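Local coordinates for sensor protein KdpD (Escherichia coli, PDB 4Y2F), which is a potassium-responsive sensor histidine kinase that transfers phosphate from ATP to a histidine, represented here by its GAF domain alone, at residues A77-L90 against L101-M113. Numbering follows the deposited sequence.
Sequences AGTDTLPGVPYQIL and LVVVEPGNLRQLM
The antiparallel beta hairpin of strands 88-94 and 97-106 in the GAF-domain sheet, the second of them its central strand, illustrates at its open end how a hairpin is extended by side chains once the ladder stops. Q88 with V104 and L90 with V102 are hydrogen-bonded pairs, each closed by two nearly straight bonds, among them Q88 N to V104 O at 2.9 Å. Between them lies the non-hydrogen-bonded pair I89 and V103; I89 CG2 meets L101 CD1 at 3.9 Å, on the side covered by helix 62-71. On the other face, Q88 and L90 meet L121 of helix 115-142, and V102 meets its T125. Past the ladder, water 1 donates to both P86 O and P106 O, bridging the two segments where they diverge. Q88 reaches the end of the short helix 109-112: the Q88 and M113 side chains slide past each other in opposite directions, with Q88 NE2 3.6 Å from M113 SD, while Q88 OE1 lies 3.3 Å from L112 CD2. Q88 NE2 hydrogen-bonds to Q118 OE1 and, weakly, to A77 O, which limits the amide's rotation. Turns at chi2 (-49°) and chi3 (-63°) bend the M113 side chain so that its CE methyl ends 3.7 Å from G78 CA.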
# COMPACT_ATOMS: atom_id res chain seq x y z
N ALA A 77 -21.77 -3.89 8.53
CA ALA A 77 -21.68 -2.91 9.60
C ALA A 77 -20.94 -1.65 9.16
O ALA A 77 -19.91 -1.72 8.49
CB ALA A 77 -20.96 -3.54 10.81
N GLY A 78 -21.47 -0.50 9.57
CA GLY A 78 -20.89 0.77 9.18
C GLY A 78 -21.41 1.32 7.88
O GLY A 78 -20.96 2.40 7.46
N THR A 79 -22.34 0.63 7.22
CA THR A 79 -22.94 1.07 5.96
C THR A 79 -24.46 1.05 6.08
O THR A 79 -25.03 0.52 7.04
CB THR A 79 -22.54 0.19 4.77
OG1 THR A 79 -23.32 -1.02 4.74
CG2 THR A 79 -21.04 -0.18 4.82
N ASP A 80 -25.12 1.58 5.06
CA ASP A 80 -26.58 1.57 5.01
C ASP A 80 -27.14 0.31 4.35
O ASP A 80 -28.36 0.20 4.21
CB ASP A 80 -27.09 2.83 4.31
CG ASP A 80 -26.85 4.08 5.14
OD1 ASP A 80 -26.87 3.98 6.39
OD2 ASP A 80 -26.67 5.17 4.55
N THR A 81 -26.30 -0.65 3.97
CA THR A 81 -26.70 -1.93 3.39
C THR A 81 -26.36 -3.01 4.42
O THR A 81 -25.19 -3.23 4.73
CB THR A 81 -25.89 -2.19 2.12
OG1 THR A 81 -26.00 -1.07 1.23
CG2 THR A 81 -26.41 -3.43 1.39
N LEU A 82 -27.36 -3.72 4.91
CA LEU A 82 -27.17 -4.64 6.03
C LEU A 82 -26.43 -3.97 7.19
O LEU A 82 -25.41 -4.49 7.66
CB LEU A 82 -26.44 -5.90 5.59
CG LEU A 82 -27.02 -6.78 4.49
CD1 LEU A 82 -26.06 -7.95 4.23
CD2 LEU A 82 -28.36 -7.28 4.90
N PRO A 83 -26.92 -2.83 7.69
CA PRO A 83 -26.23 -2.15 8.79
C PRO A 83 -26.19 -2.96 10.07
O PRO A 83 -25.34 -2.68 10.92
CB PRO A 83 -27.06 -0.87 8.99
CG PRO A 83 -28.41 -1.19 8.44
CD PRO A 83 -28.10 -2.07 7.25
N GLY A 84 -27.08 -3.93 10.23
CA GLY A 84 -27.21 -4.63 11.48
C GLY A 84 -26.45 -5.94 11.60
O GLY A 84 -26.53 -6.58 12.65
N VAL A 85 -25.75 -6.38 10.56
CA VAL A 85 -25.01 -7.65 10.62
C VAL A 85 -23.74 -7.49 11.45
O VAL A 85 -23.19 -6.39 11.56
CB VAL A 85 -24.72 -8.24 9.23
CG1 VAL A 85 -26.04 -8.55 8.52
CG2 VAL A 85 -23.88 -7.31 8.39
N PRO A 86 -23.23 -8.57 12.06
CA PRO A 86 -22.06 -8.46 12.94
C PRO A 86 -20.73 -8.58 12.20
O PRO A 86 -19.74 -8.99 12.81
CB PRO A 86 -22.24 -9.64 13.89
CG PRO A 86 -22.85 -10.68 13.01
CD PRO A 86 -23.83 -9.91 12.12
N TYR A 87 -20.70 -8.23 10.92
CA TYR A 87 -19.47 -8.30 10.13
C TYR A 87 -19.47 -7.16 9.13
O TYR A 87 -20.49 -6.51 8.87
CB TYR A 87 -19.36 -9.64 9.39
CG TYR A 87 -20.57 -9.97 8.52
CD1 TYR A 87 -20.70 -9.45 7.24
CD2 TYR A 87 -21.60 -10.77 9.01
CE1 TYR A 87 -21.80 -9.74 6.45
CE2 TYR A 87 -22.69 -11.08 8.22
CZ TYR A 87 -22.80 -10.54 6.95
OH TYR A 87 -23.91 -10.82 6.14
N GLN A 88 -18.29 -6.89 8.57
CA GLN A 88 -18.16 -5.95 7.46
C GLN A 88 -17.83 -6.71 6.18
O GLN A 88 -17.14 -7.73 6.20
CB GLN A 88 -17.03 -4.96 7.72
CG GLN A 88 -17.21 -4.17 9.00
CD GLN A 88 -16.20 -3.07 9.09
OE1 GLN A 88 -15.08 -3.29 9.51
NE2 GLN A 88 -16.58 -1.87 8.66
N ILE A 89 -18.33 -6.19 5.05
CA ILE A 89 -17.98 -6.68 3.73
C ILE A 89 -17.23 -5.54 3.04
O ILE A 89 -17.82 -4.48 2.78
CB ILE A 89 -19.23 -7.07 2.92
CG1 ILE A 89 -19.93 -8.25 3.59
CG2 ILE A 89 -18.83 -7.45 1.52
CD1 ILE A 89 -21.20 -8.66 2.84
N LEU A 90 -15.94 -5.74 2.77
CA LEU A 90 -15.06 -4.65 2.33
C LEU A 90 -14.46 -4.95 0.96
O LEU A 90 -13.79 -5.99 0.79
CB LEU A 90 -13.96 -4.40 3.36
CG LEU A 90 -14.50 -4.03 4.73
CD1 LEU A 90 -13.35 -3.96 5.71
CD2 LEU A 90 -15.26 -2.72 4.70
N LEU A 101 -12.83 -9.24 -2.25
CA LEU A 101 -13.49 -8.72 -1.06
C LEU A 101 -12.87 -9.38 0.15
O LEU A 101 -12.30 -10.48 0.06
CB LEU A 101 -14.96 -9.12 -0.99
CG LEU A 101 -15.97 -8.68 -2.03
CD1 LEU A 101 -17.29 -9.23 -1.55
CD2 LEU A 101 -16.03 -7.17 -2.11
N VAL A 102 -12.98 -8.72 1.29
CA VAL A 102 -12.73 -9.40 2.56
C VAL A 102 -13.96 -9.22 3.45
O VAL A 102 -14.52 -8.12 3.55
CB VAL A 102 -11.41 -8.94 3.22
CG1 VAL A 102 -11.46 -7.45 3.58
CG2 VAL A 102 -11.08 -9.81 4.44
N VAL A 103 -14.41 -10.32 4.02
CA VAL A 103 -15.45 -10.31 5.04
C VAL A 103 -14.73 -10.38 6.38
O VAL A 103 -13.89 -11.27 6.59
CB VAL A 103 -16.42 -11.49 4.88
CG1 VAL A 103 -17.52 -11.41 5.94
CG2 VAL A 103 -17.04 -11.48 3.48
N VAL A 104 -15.01 -9.42 7.27
CA VAL A 104 -14.33 -9.31 8.56
C VAL A 104 -15.38 -9.41 9.67
O VAL A 104 -16.25 -8.53 9.76
CB VAL A 104 -13.55 -7.99 8.68
CG1 VAL A 104 -12.83 -7.93 10.00
CG2 VAL A 104 -12.56 -7.83 7.52
N GLU A 105 -15.26 -10.43 10.51
CA GLU A 105 -16.18 -10.63 11.63
C GLU A 105 -15.40 -10.53 12.94
O GLU A 105 -14.70 -11.49 13.30
CB GLU A 105 -16.87 -11.98 11.52
CG GLU A 105 -17.98 -12.11 12.55
CD GLU A 105 -18.67 -13.44 12.50
OE1 GLU A 105 -18.41 -14.24 11.56
OE2 GLU A 105 -19.48 -13.71 13.42
N PRO A 106 -15.49 -9.42 13.66
CA PRO A 106 -14.66 -9.25 14.86
C PRO A 106 -15.26 -9.94 16.07
O PRO A 106 -16.48 -10.12 16.18
CB PRO A 106 -14.69 -7.73 15.07
CG PRO A 106 -16.05 -7.33 14.58
CD PRO A 106 -16.32 -8.23 13.39
N GLY A 107 -14.41 -10.24 17.04
CA GLY A 107 -14.92 -10.71 18.32
C GLY A 107 -15.71 -9.64 19.05
O GLY A 107 -16.65 -9.96 19.79
N ASN A 108 -15.36 -8.38 18.83
CA ASN A 108 -15.96 -7.22 19.49
C ASN A 108 -16.21 -6.18 18.40
O ASN A 108 -15.29 -5.50 17.96
CB ASN A 108 -15.00 -6.73 20.57
CG ASN A 108 -15.51 -5.52 21.33
OD1 ASN A 108 -16.50 -4.90 20.95
ND2 ASN A 108 -14.83 -5.19 22.42
N LEU A 109 -17.46 -6.07 17.94
CA LEU A 109 -17.77 -5.15 16.85
C LEU A 109 -17.55 -3.69 17.25
O LEU A 109 -17.08 -2.90 16.42
CB LEU A 109 -19.20 -5.42 16.37
CG LEU A 109 -19.64 -4.67 15.12
CD1 LEU A 109 -18.80 -4.96 13.87
CD2 LEU A 109 -21.13 -5.00 14.86
N ARG A 110 -17.83 -3.33 18.50
CA ARG A 110 -17.59 -1.95 18.93
C ARG A 110 -16.12 -1.58 18.84
O ARG A 110 -15.80 -0.43 18.54
CB ARG A 110 -18.10 -1.72 20.35
CG ARG A 110 -19.61 -1.65 20.48
CD ARG A 110 -20.01 -1.48 21.94
NE ARG A 110 -20.02 -2.75 22.66
CZ ARG A 110 -19.08 -3.14 23.52
NH1 ARG A 110 -18.04 -2.35 23.77
NH2 ARG A 110 -19.19 -4.31 24.12
N GLN A 111 -15.23 -2.55 19.07
CA GLN A 111 -13.80 -2.30 18.95
C GLN A 111 -13.39 -2.13 17.49
O GLN A 111 -12.67 -1.19 17.14
CB GLN A 111 -13.06 -3.47 19.60
CG GLN A 111 -11.54 -3.39 19.53
CD GLN A 111 -10.88 -4.74 19.77
OE1 GLN A 111 -10.96 -5.63 18.93
NE2 GLN A 111 -10.25 -4.89 20.93
N LEU A 112 -13.88 -3.01 16.60
CA LEU A 112 -13.53 -2.89 15.19
C LEU A 112 -14.02 -1.59 14.59
O LEU A 112 -13.35 -1.02 13.72
CB LEU A 112 -14.13 -4.07 14.43
CG LEU A 112 -13.85 -4.07 12.92
CD1 LEU A 112 -12.38 -4.24 12.66
CD2 LEU A 112 -14.64 -5.16 12.23
N MET A 113 -15.17 -1.10 15.04
CA MET A 113 -15.80 0.07 14.44
C MET A 113 -15.27 1.39 15.00
O MET A 113 -15.69 2.45 14.54
CB MET A 113 -17.31 -0.00 14.58
CG MET A 113 -17.94 -1.23 13.88
SD MET A 113 -17.42 -1.53 12.16
CE MET A 113 -18.02 -0.03 11.38
O HOH W 1 -19.13 -9.54 15.52